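Local structure of glutathione peroxidase (Schistosoma mansoni, 2V1M) at residues G31-I36 with K136-R141; N73-Q78 with N128-N133; F117-Q122 with V146-P151. The protein catalyses the reduction of hydrogen peroxide by glutathione, giving glutathione disulfide and water. One frame throughout, in Å; residues are numbered along the deposited sequence.

Contact 1. Residues G31-I36 with K136-R141; sequences GHVCLI and KFLVDR
Arg-141 NH1 donates to the carbonyl O of Gly-31 over 2.8 Å, with the acceptor in the plane of the guanidinium and the donor in the plane of the carbonyl. This bond lies just before strand 33-36 begins and after strand 136-139 ends, next to the antiparallel pair that these two strands form in the central sheet of the thioredoxin fold. The arginine chain is extended from CG to NE (chi2 and chi3 both -176°), and its CG and CD both pass close to the same Gly-31 O. NH2 reaches the backbone O atoms of Lys-63 and Leu-166, so one guanidinium joins this end of the strand pair to two other parts of the chain. Where the strands part, a water lies 2.8 Å from both His-32 O and Asp-140 O and can donate to either; the two acceptors are 3.5 Å apart.

Within the pair, Cys-34 with Val-139 and Ile-36 with Phe-137 are hydrogen-bonded pairs, each joined by two N-H···O bonds. The straightest runs from Ile-36 N to Phe-137 O (2.8 Å, 173° at the hydrogen). Leu-35 with Leu-138 is the non-hydrogen-bonded pair between them, where Leu-35 CA lies 3.4 Å from Phe-137 O in a CA-H···O contact.

Side chains divide by face. Cys-34, Ile-36, Phe-137 and Val-139 share one, with Ile-36 CD1 3.9 Å from Val-139 CG2. Leu-35 and Leu-138 point to the opposite face, where helix 159-167 lies against Leu-138 through Ile-162 and Leu-165. Val-33 also touches this helix, through Leu-165 and Leu-166, and its two branches part: CG2 meets the aliphatic part of Arg-141 at CG, 3.7 Å away, while CG1 packs on Leu-138 CD1 at 3.6 Å.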
loop_
_atom_site.group_PDB
_atom_site.type_symbol
_atom_site.label_atom_id
_atom_site.label_comp_id
_atom_site.label_asym_id
_atom_site.label_seq_id
_atom_site.Cartn_x
_atom_site.Cartn_y
_atom_site.Cartn_z
ATOM N N GLY A 31 -7.652 12.321 -7.003
ATOM C CA GLY A 31 -8.722 12.874 -6.190
ATOM C C GLY A 31 -9.098 12.053 -4.965
ATOM O O GLY A 31 -9.937 12.507 -4.194
ATOM N N HIS A 32 -8.494 10.880 -4.793
ATOM C CA HIS A 32 -8.753 10.002 -3.634
ATOM C C HIS A 32 -7.549 9.951 -2.727
ATOM O O HIS A 32 -6.418 10.053 -3.180
ATOM C CB HIS A 32 -9.133 8.603 -4.140
ATOM C CG HIS A 32 -10.497 8.599 -4.793
ATOM N ND1 HIS A 32 -10.841 7.804 -5.871
ATOM C CD2 HIS A 32 -11.608 9.332 -4.512
ATOM C CE1 HIS A 32 -12.093 8.051 -6.220
ATOM N NE2 HIS A 32 -12.586 8.965 -5.405
ATOM N N VAL A 33 -7.795 9.800 -1.433
ATOM C CA VAL A 33 -6.700 9.560 -0.492
ATOM C C VAL A 33 -6.296 8.104 -0.626
ATOM O O VAL A 33 -7.174 7.237 -0.662
ATOM C CB VAL A 33 -7.160 9.885 0.957
ATOM C CG1 VAL A 33 -6.122 9.459 1.996
ATOM C CG2 VAL A 33 -7.498 11.351 1.086
ATOM N N CYS A 34 -4.977 7.832 -0.690
ATOM C CA CYS A 34 -4.517 6.470 -0.832
ATOM C C CYS A 34 -3.645 6.058 0.332
ATOM O O CYS A 34 -2.809 6.842 0.814
ATOM C CB CYS A 34 -3.720 6.265 -2.140
ATOM S SG CYS A 34 -4.658 6.618 -3.638
ATOM N N LEU A 35 -3.825 4.812 0.762
ATOM C CA LEU A 35 -2.961 4.196 1.755
ATOM C C LEU A 35 -2.262 3.037 1.058
ATOM O O LEU A 35 -2.936 2.098 0.610
ATOM C CB LEU A 35 -3.760 3.710 2.970
ATOM C CG LEU A 35 -2.860 3.209 4.121
ATOM C CD1 LEU A 35 -2.034 4.362 4.748
ATOM C CD2 LEU A 35 -3.729 2.499 5.160
ATOM N N ILE A 36 -0.939 3.150 0.880
ATOM C CA ILE A 36 -0.175 2.200 0.089
ATOM C C ILE A 36 0.637 1.327 1.033
ATOM O O ILE A 36 1.467 1.862 1.835
ATOM C CB ILE A 36 0.724 2.942 -0.946
ATOM C CG1 ILE A 36 -0.164 3.838 -1.833
ATOM C CG2 ILE A 36 1.505 1.894 -1.735
ATOM C CD1 ILE A 36 0.592 4.607 -2.910
ATOM N N LYS A 136 3.517 1.552 5.626
ATOM C CA LYS A 136 2.385 2.283 5.060
ATOM C C LYS A 136 2.801 3.666 4.620
ATOM O O LYS A 136 3.493 4.381 5.368
ATOM C CB LYS A 136 1.205 2.399 6.045
ATOM C CG LYS A 136 0.616 1.085 6.518
ATOM C CD LYS A 136 1.242 0.495 7.814
ATOM C CE LYS A 136 0.542 -0.800 8.158
ATOM N NZ LYS A 136 1.190 -1.534 9.285
ATOM N N PHE A 137 2.349 4.090 3.431
ATOM C CA PHE A 137 2.476 5.487 2.980
ATOM C C PHE A 137 1.090 6.057 2.773
ATOM O O PHE A 137 0.216 5.408 2.153
ATOM C CB PHE A 137 3.263 5.614 1.671
ATOM C CG PHE A 137 4.726 5.334 1.816
ATOM C CD1 PHE A 137 5.642 6.368 1.963
ATOM C CD2 PHE A 137 5.211 4.023 1.809
ATOM C CE1 PHE A 137 7.008 6.121 2.062
ATOM C CE2 PHE A 137 6.561 3.764 1.902
ATOM C CZ PHE A 137 7.461 4.806 2.050
ATOM N N LEU A 138 0.874 7.274 3.273
ATOM C CA LEU A 138 -0.387 7.981 3.129
ATOM C C LEU A 138 -0.187 9.091 2.083
ATOM O O LEU A 138 0.728 9.921 2.182
ATOM C CB LEU A 138 -0.799 8.573 4.469
ATOM C CG LEU A 138 -2.092 9.374 4.493
ATOM C CD1 LEU A 138 -3.288 8.514 4.048
ATOM C CD2 LEU A 138 -2.318 9.970 5.874
ATOM N N VAL A 139 -1.080 9.073 1.086
ATOM C CA VAL A 139 -1.015 9.928 -0.103
ATOM C C VAL A 139 -2.304 10.740 -0.156
ATOM O O VAL A 139 -3.424 10.192 -0.059
ATOM C CB VAL A 139 -0.857 9.053 -1.346
ATOM C CG1 VAL A 139 -0.834 9.915 -2.642
ATOM C CG2 VAL A 139 0.372 8.159 -1.270
ATOM N N ASP A 140 -2.152 12.060 -0.317
ATOM C CA ASP A 140 -3.307 12.942 -0.332
ATOM C C ASP A 140 -4.073 12.890 -1.680
ATOM O O ASP A 140 -3.722 12.152 -2.613
ATOM C CB ASP A 140 -2.863 14.362 0.077
ATOM C CG ASP A 140 -2.081 15.120 -1.005
ATOM O OD1 ASP A 140 -1.999 14.666 -2.170
ATOM O OD2 ASP A 140 -1.550 16.188 -0.615
ATOM N N ARG A 141 -5.151 13.681 -1.728
ATOM C CA ARG A 141 -6.024 13.706 -2.912
ATOM C C ARG A 141 -5.363 14.289 -4.164
ATOM O O ARG A 141 -5.973 14.202 -5.241
ATOM C CB ARG A 141 -7.287 14.480 -2.623
ATOM C CG ARG A 141 -8.236 13.793 -1.598
ATOM C CD ARG A 141 -9.513 14.585 -1.447
ATOM N NE ARG A 141 -10.478 14.110 -0.446
ATOM C CZ ARG A 141 -11.387 13.161 -0.651
ATOM N NH1 ARG A 141 -11.404 12.456 -1.772
ATOM N NH2 ARG A 141 -12.295 12.872 0.285
HETATM O O HOH W 1 -4.414 10.755 -4.963
#

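Contact 2. Residues N73-Q78 with N128-N133; sequences NQFGGQ and NNIKWN. With SO4 (sulfate ion), chain B; SO4 (sulfate ion), chain C.
Trp-132 swings CG anti to its backbone N (chi1 -155°), which brings the indole against Phe-75 CB, whereas Phe-75 keeps CG beside its own N (chi1 -56°), which sets that atom near Trp-132 CA; the two side chains run alongside in opposite senses. Phe-75 CB lies over the face of the indole, 3.5 Å from the centroid of the six-membered ring and 9° off its normal, a CH-pi contact. The phenyl ring in turn has Trp-132 CA over one face, nearer the rim than the centre, and Gln-74 CB over the opposite face. Its CZ crosses to Ile-130 CG2 at 3.8 Å. Beyond the phenylalanine the backbone stays close to the indole, with Gly-76 N 3.4 Å from Trp-132 CH2.

The polar side is built round Gln-78, whose amide stands almost perpendicular to the indole. Trp-132 NE1 gives Gln-78 OE1 a weak, bent hydrogen bond of 3.2 Å. Asn-133 ND2 lies 2.7 Å from the same OE1, but at an angle too poor for a hydrogen bond. On its other branch, Asn-133 OD1 is linked to Phe-75 N through a water, 2.9 Å from OD1.

Asn-133 ND2 is hydrogen-bonded to the sulfonate of the oxidised Cys-43, and Trp-132 NE1 bonds to it weakly. Cys-43, modelled as cysteinesulfonic acid, is the active-site position by similarity. Trp-132 and Asn-133 reach it and Gln-78 touches both of them, consistent with the Gln-Trp-Asn set that completes the catalytic tetrad of glutathione peroxidases, here brought together from two loops of the thioredoxin fold.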
loop_
_atom_site.group_PDB
_atom_site.type_symbol
_atom_site.label_atom_id
_atom_site.label_comp_id
_atom_site.label_asym_id
_atom_site.label_seq_id
_atom_site.Cartn_x
_atom_site.Cartn_y
_atom_site.Cartn_z
ATOM N N ASN A 73 8.373 -9.971 -1.608
ATOM C CA ASN A 73 9.060 -11.102 -1.007
ATOM C C ASN A 73 10.497 -10.758 -0.541
ATOM O O ASN A 73 11.331 -11.670 -0.442
ATOM C CB ASN A 73 9.092 -12.305 -1.968
ATOM C CG ASN A 73 9.430 -13.597 -1.241
ATOM O OD1 ASN A 73 9.034 -13.807 -0.095
ATOM N ND2 ASN A 73 10.155 -14.479 -1.901
ATOM N N GLN A 74 10.781 -9.480 -0.259
ATOM C CA GLN A 74 12.124 -9.091 0.161
ATOM C C GLN A 74 12.388 -9.261 1.647
ATOM O O GLN A 74 13.537 -9.039 2.066
ATOM C CB GLN A 74 12.438 -7.659 -0.270
ATOM C CG GLN A 74 12.581 -7.548 -1.764
ATOM C CD GLN A 74 12.981 -6.146 -2.173
ATOM O OE1 GLN A 74 12.239 -5.180 -1.945
ATOM N NE2 GLN A 74 14.185 -6.019 -2.752
ATOM N N PHE A 75 11.381 -9.633 2.456
ATOM C CA PHE A 75 11.504 -9.612 3.908
ATOM C C PHE A 75 11.256 -11.015 4.468
ATOM O O PHE A 75 10.115 -11.406 4.683
ATOM C CB PHE A 75 10.564 -8.555 4.502
ATOM C CG PHE A 75 10.794 -7.179 3.918
ATOM C CD1 PHE A 75 11.964 -6.466 4.228
ATOM C CD2 PHE A 75 9.911 -6.662 2.986
ATOM C CE1 PHE A 75 12.188 -5.217 3.650
ATOM C CE2 PHE A 75 10.137 -5.404 2.423
ATOM C CZ PHE A 75 11.287 -4.684 2.768
ATOM N N GLY A 76 12.354 -11.716 4.706
ATOM C CA GLY A 76 12.260 -13.020 5.335
ATOM C C GLY A 76 11.614 -14.095 4.469
ATOM O O GLY A 76 11.166 -15.122 4.983
ATOM N N GLY A 77 11.559 -13.876 3.164
ATOM C CA GLY A 77 10.888 -14.828 2.256
ATOM C C GLY A 77 9.427 -15.054 2.677
ATOM O O GLY A 77 8.885 -16.162 2.524
ATOM N N GLN A 78 8.757 -13.982 3.118
ATOM C CA GLN A 78 7.409 -14.097 3.663
ATOM C C GLN A 78 6.275 -13.882 2.664
ATOM O O GLN A 78 5.096 -13.980 3.042
ATOM C CB GLN A 78 7.272 -13.217 4.907
ATOM C CG GLN A 78 8.144 -13.744 6.015
ATOM C CD GLN A 78 8.158 -12.863 7.272
ATOM O OE1 GLN A 78 7.614 -11.762 7.320
ATOM N NE2 GLN A 78 8.803 -13.358 8.322
ATOM N N ASN A 128 16.414 4.953 5.306
ATOM C CA ASN A 128 15.298 5.130 4.395
ATOM C C ASN A 128 14.709 3.870 3.754
ATOM O O ASN A 128 13.580 3.916 3.247
ATOM C CB ASN A 128 15.612 6.154 3.302
ATOM C CG ASN A 128 14.359 6.892 2.854
ATOM O OD1 ASN A 128 13.427 7.056 3.655
ATOM N ND2 ASN A 128 14.322 7.365 1.632
ATOM N N ASN A 129 15.460 2.778 3.610
ATOM C CA ASN A 129 14.865 1.561 3.041
ATOM C C ASN A 129 13.627 1.168 3.845
ATOM O O ASN A 129 13.535 1.383 5.042
ATOM C CB ASN A 129 15.850 0.371 3.113
ATOM C CG ASN A 129 16.818 0.333 1.940
ATOM O OD1 ASN A 129 16.926 1.301 1.177
ATOM N ND2 ASN A 129 17.499 -0.799 1.765
ATOM N N ILE A 130 12.695 0.505 3.183
ATOM C CA ILE A 130 11.544 -0.134 3.831
ATOM C C ILE A 130 12.108 -1.198 4.786
ATOM O O ILE A 130 12.992 -1.987 4.402
ATOM C CB ILE A 130 10.594 -0.764 2.796
ATOM C CG1 ILE A 130 10.141 0.241 1.731
ATOM C CG2 ILE A 130 9.423 -1.459 3.482
ATOM C CD1 ILE A 130 9.485 1.501 2.298
ATOM N N LYS A 131 11.600 -1.219 6.013
ATOM C CA LYS A 131 12.229 -2.049 7.024
ATOM C C LYS A 131 11.677 -3.454 7.156
ATOM O O LYS A 131 12.413 -4.365 7.555
ATOM C CB LYS A 131 12.170 -1.371 8.368
ATOM C CG LYS A 131 13.074 -0.169 8.447
ATOM C CD LYS A 131 12.797 0.605 9.736
ATOM C CE LYS A 131 13.765 1.749 9.974
ATOM N NZ LYS A 131 13.805 2.711 8.852
ATOM N N TRP A 132 10.408 -3.660 6.825
ATOM C CA TRP A 132 9.820 -4.999 6.869
ATOM C C TRP A 132 8.499 -4.951 6.094
ATOM O O TRP A 132 8.114 -3.905 5.543
ATOM C CB TRP A 132 9.636 -5.509 8.334
ATOM C CG TRP A 132 9.615 -7.004 8.422
ATOM C CD1 TRP A 132 8.558 -7.799 8.781
ATOM C CD2 TRP A 132 10.690 -7.898 8.094
ATOM N NE1 TRP A 132 8.918 -9.132 8.700
ATOM C CE2 TRP A 132 10.214 -9.219 8.271
ATOM C CE3 TRP A 132 12.036 -7.717 7.685
ATOM C CZ2 TRP A 132 11.028 -10.351 8.065
ATOM C CZ3 TRP A 132 12.845 -8.851 7.488
ATOM C CH2 TRP A 132 12.324 -10.149 7.677
ATOM N N ASN A 133 7.802 -6.084 6.064
ATOM C CA ASN A 133 6.439 -6.103 5.529
ATOM C C ASN A 133 5.543 -5.131 6.300
ATOM O O ASN A 133 5.709 -4.909 7.499
ATOM C CB ASN A 133 5.889 -7.520 5.597
ATOM C CG ASN A 133 6.837 -8.533 5.009
ATOM O OD1 ASN A 133 7.190 -8.473 3.821
ATOM N ND2 ASN A 133 7.293 -9.460 5.856
HETATM S S SO4 B . 10.094 3.327 8.838
HETATM O O1 SO4 B . 11.304 3.345 7.950
HETATM O O2 SO4 B . 10.526 3.847 10.154
HETATM O O3 SO4 B . 9.090 4.216 8.218
HETATM O O4 SO4 B . 9.618 1.956 9.012
HETATM S S SO4 C . 19.568 7.090 4.415
HETATM O O1 SO4 C . 20.967 6.915 4.822
HETATM O O2 SO4 C . 18.880 7.786 5.511
HETATM O O3 SO4 C . 19.570 7.915 3.203
HETATM O O4 SO4 C . 18.914 5.803 4.164
HETATM O O HOH W 2 8.595 -10.468 2.226
#

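Contact 3. Residues F117-Q122 with V146-P151; sequences FLKSRQ and VKRYSP. With SO4 (sulfate ion), chain B.
Arg-148 and Gln-122 meet first at their CB atoms, 3.7 Å apart, and from there the arginine climbs away from its strand. Its CG is anti to the backbone N (chi1 174°) and lies 3.5 Å from O3 of a bound sulfate. The chain stays extended to NE. CD passes 3.3 Å from Gln-122 O. NE donates to sulfate O3 over 2.9 Å. At the tip, NH1 gives Gln-122 O a hydrogen bond of 3.0 Å, 156° at the hydrogen, close to the guanidinium plane and in the plane of the carbonyl. NH2 is shared between the sulfate and the protein, with a weak bond to sulfate O1 and a hydrogen bond to Asn-128 O. NE, NH1 and NH2 each have an acceptor, which restrains the rotation of the group. The positive charge is probably offset in the crystal by the sulfate, which likely came from the crystallisation liquor and is also bound by Lys-131 NZ and Thr-125 OG1.

Lys-119 CG approaches NH1 obliquely at 4.0 Å, while its own NZ goes to Val-106 O and Asn-107 OD1. Lower down, Gln-122 CG rests 3.8 Å from Lys-147 N. Here Val-146 and Lys-147 both face Leu-138, a classic beta bulge in the strand.

Arg-148 thus bridges at the surface from strand 145-149, an outermost strand of the sheet, to the C-terminal side of helix 113-121. Leu-118 of that helix and Arg-148 both touch Phe-137 of the adjoining strand 136-139, and Pro-145 packs against Phe-117, Leu-118 and Arg-121.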
loop_
_atom_site.group_PDB
_atom_site.type_symbol
_atom_site.label_atom_id
_atom_site.label_comp_id
_atom_site.label_asym_id
_atom_site.label_seq_id
_atom_site.Cartn_x
_atom_site.Cartn_y
_atom_site.Cartn_z
ATOM N N PHE A 117 9.759 6.458 -5.681
ATOM C CA PHE A 117 9.111 7.754 -5.487
ATOM C C PHE A 117 8.635 7.935 -4.044
ATOM O O PHE A 117 8.882 9.000 -3.422
ATOM C CB PHE A 117 7.942 7.902 -6.470
ATOM C CG PHE A 117 7.167 9.165 -6.281
ATOM C CD1 PHE A 117 7.708 10.411 -6.674
ATOM C CD2 PHE A 117 5.890 9.142 -5.709
ATOM C CE1 PHE A 117 6.982 11.576 -6.512
ATOM C CE2 PHE A 117 5.162 10.327 -5.549
ATOM C CZ PHE A 117 5.712 11.538 -5.961
ATOM N N LEU A 118 7.891 6.971 -3.504
ATOM C CA LEU A 118 7.374 7.097 -2.131
ATOM C C LEU A 118 8.528 7.382 -1.159
ATOM O O LEU A 118 8.443 8.292 -0.326
ATOM C CB LEU A 118 6.643 5.825 -1.729
ATOM C CG LEU A 118 5.319 5.567 -2.475
ATOM C CD1 LEU A 118 4.820 4.173 -2.100
ATOM C CD2 LEU A 118 4.275 6.630 -2.122
ATOM N N LYS A 119 9.589 6.582 -1.252
ATOM C CA LYS A 119 10.741 6.744 -0.350
ATOM C C LYS A 119 11.465 8.073 -0.582
ATOM O O LYS A 119 12.062 8.600 0.354
ATOM C CB LYS A 119 11.713 5.577 -0.509
ATOM C CG LYS A 119 11.167 4.243 -0.019
ATOM C CD LYS A 119 12.233 3.153 -0.016
ATOM C CE LYS A 119 12.736 2.821 -1.399
ATOM N NZ LYS A 119 13.820 1.828 -1.306
ATOM N N SER A 120 11.381 8.620 -1.800
ATOM C CA SER A 120 12.019 9.919 -2.073
ATOM C C SER A 120 11.241 11.075 -1.432
ATOM O O SER A 120 11.785 12.191 -1.309
ATOM C CB SER A 120 12.148 10.183 -3.574
ATOM O OG SER A 120 10.938 10.595 -4.162
ATOM N N ARG A 121 9.973 10.835 -1.057
ATOM C CA ARG A 121 9.113 11.883 -0.503
ATOM C C ARG A 121 8.981 11.850 1.016
ATOM O O ARG A 121 8.710 12.922 1.597
ATOM C CB ARG A 121 7.716 11.859 -1.162
ATOM C CG ARG A 121 7.708 12.262 -2.631
ATOM C CD ARG A 121 8.146 13.732 -2.801
ATOM N NE ARG A 121 7.942 14.252 -4.153
ATOM C CZ ARG A 121 6.788 14.735 -4.613
ATOM N NH1 ARG A 121 5.714 14.794 -3.836
ATOM N NH2 ARG A 121 6.735 15.183 -5.868
ATOM N N GLN A 122 9.082 10.657 1.619
ATOM C CA GLN A 122 8.943 10.542 3.077
ATOM C C GLN A 122 10.011 9.610 3.604
ATOM O O GLN A 122 10.038 8.412 3.247
ATOM C CB GLN A 122 7.562 9.994 3.466
ATOM C CG GLN A 122 6.430 10.982 3.274
ATOM C CD GLN A 122 6.554 12.184 4.208
ATOM O OE1 GLN A 122 6.731 13.345 3.740
ATOM N NE2 GLN A 122 6.527 11.981 5.490
ATOM N N VAL A 146 2.497 12.166 1.955
ATOM C CA VAL A 146 2.692 13.130 3.024
ATOM C C VAL A 146 2.917 12.492 4.387
ATOM O O VAL A 146 3.200 13.255 5.346
ATOM C CB VAL A 146 1.599 14.217 3.078
ATOM C CG1 VAL A 146 1.603 15.045 1.802
ATOM C CG2 VAL A 146 0.224 13.590 3.334
ATOM N N LYS A 147 2.841 11.156 4.523
ATOM C CA LYS A 147 3.208 10.538 5.787
ATOM C C LYS A 147 3.621 9.114 5.501
ATOM O O LYS A 147 3.119 8.467 4.564
ATOM C CB LYS A 147 2.087 10.607 6.826
ATOM C CG LYS A 147 2.606 10.478 8.272
ATOM C CD LYS A 147 1.709 11.210 9.261
ATOM C CE LYS A 147 2.087 10.906 10.694
ATOM N NZ LYS A 147 1.142 11.549 11.651
ATOM N N ARG A 148 4.502 8.597 6.351
ATOM C CA ARG A 148 5.005 7.235 6.267
ATOM C C ARG A 148 4.958 6.621 7.663
ATOM O O ARG A 148 5.309 7.283 8.672
ATOM C CB ARG A 148 6.466 7.276 5.784
ATOM C CG ARG A 148 7.195 5.961 5.781
ATOM C CD ARG A 148 8.630 6.181 5.268
ATOM N NE ARG A 148 9.428 4.973 5.414
ATOM C CZ ARG A 148 10.524 4.713 4.700
ATOM N NH1 ARG A 148 10.915 5.535 3.707
ATOM N NH2 ARG A 148 11.226 3.610 4.952
ATOM N N TYR A 149 4.518 5.365 7.732
ATOM C CA TYR A 149 4.346 4.655 9.015
ATOM C C TYR A 149 5.122 3.363 8.958
ATOM O O TYR A 149 5.089 2.613 7.966
ATOM C CB TYR A 149 2.859 4.373 9.287
ATOM C CG TYR A 149 1.954 5.565 9.153
ATOM C CD1 TYR A 149 1.606 6.334 10.279
ATOM C CD2 TYR A 149 1.469 5.948 7.902
ATOM C CE1 TYR A 149 0.756 7.435 10.163
ATOM C CE2 TYR A 149 0.625 7.039 7.781
ATOM C CZ TYR A 149 0.264 7.767 8.902
ATOM O OH TYR A 149 -0.603 8.825 8.716
ATOM N N SER A 150 5.783 3.073 10.064
ATOM C CA SER A 150 6.618 1.885 10.167
ATOM C C SER A 150 5.725 0.632 10.244
ATOM O O SER A 150 4.538 0.708 10.593
ATOM C CB SER A 150 7.507 2.005 11.403
ATOM O OG SER A 150 6.736 1.956 12.580
ATOM N N PRO A 151 6.323 -0.532 9.959
ATOM C CA PRO A 151 5.573 -1.813 9.944
ATOM C C PRO A 151 4.660 -2.067 11.146
ATOM O O PRO A 151 3.542 -2.556 10.944
ATOM C CB PRO A 151 6.688 -2.866 9.868
ATOM C CG PRO A 151 7.734 -2.173 8.991
ATOM C CD PRO A 151 7.728 -0.720 9.503
HETATM S S SO4 B . 10.094 3.327 8.838
HETATM O O1 SO4 B . 11.304 3.345 7.950
HETATM O O2 SO4 B . 10.526 3.847 10.154
HETATM O O3 SO4 B . 9.090 4.216 8.218
HETATM O O4 SO4 B . 9.618 1.956 9.012
#

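How the contacts relate
From the N terminus, strand 33-39 supplies the first half of contact 1, which closes a loop of about a hundred residues when strand 136-139 returns beside it. Contact 2 is nested inside that loop, joining the segment after strand 65-71 to the one that leads into strand 136-139. Contact 3 starts within both loops, on helix 113-121, and ends beyond them on strand 145-149, so it crosses each. Strands 136-139 and 145-149 are sheet neighbours, which couples contacts 1 and 3. Contacts 2 and 3 share a sulfate, and Phe-137 packs on Ile-130 between contacts 1 and 2. Sheet, flanking helix and active-site loops are thereby tied together.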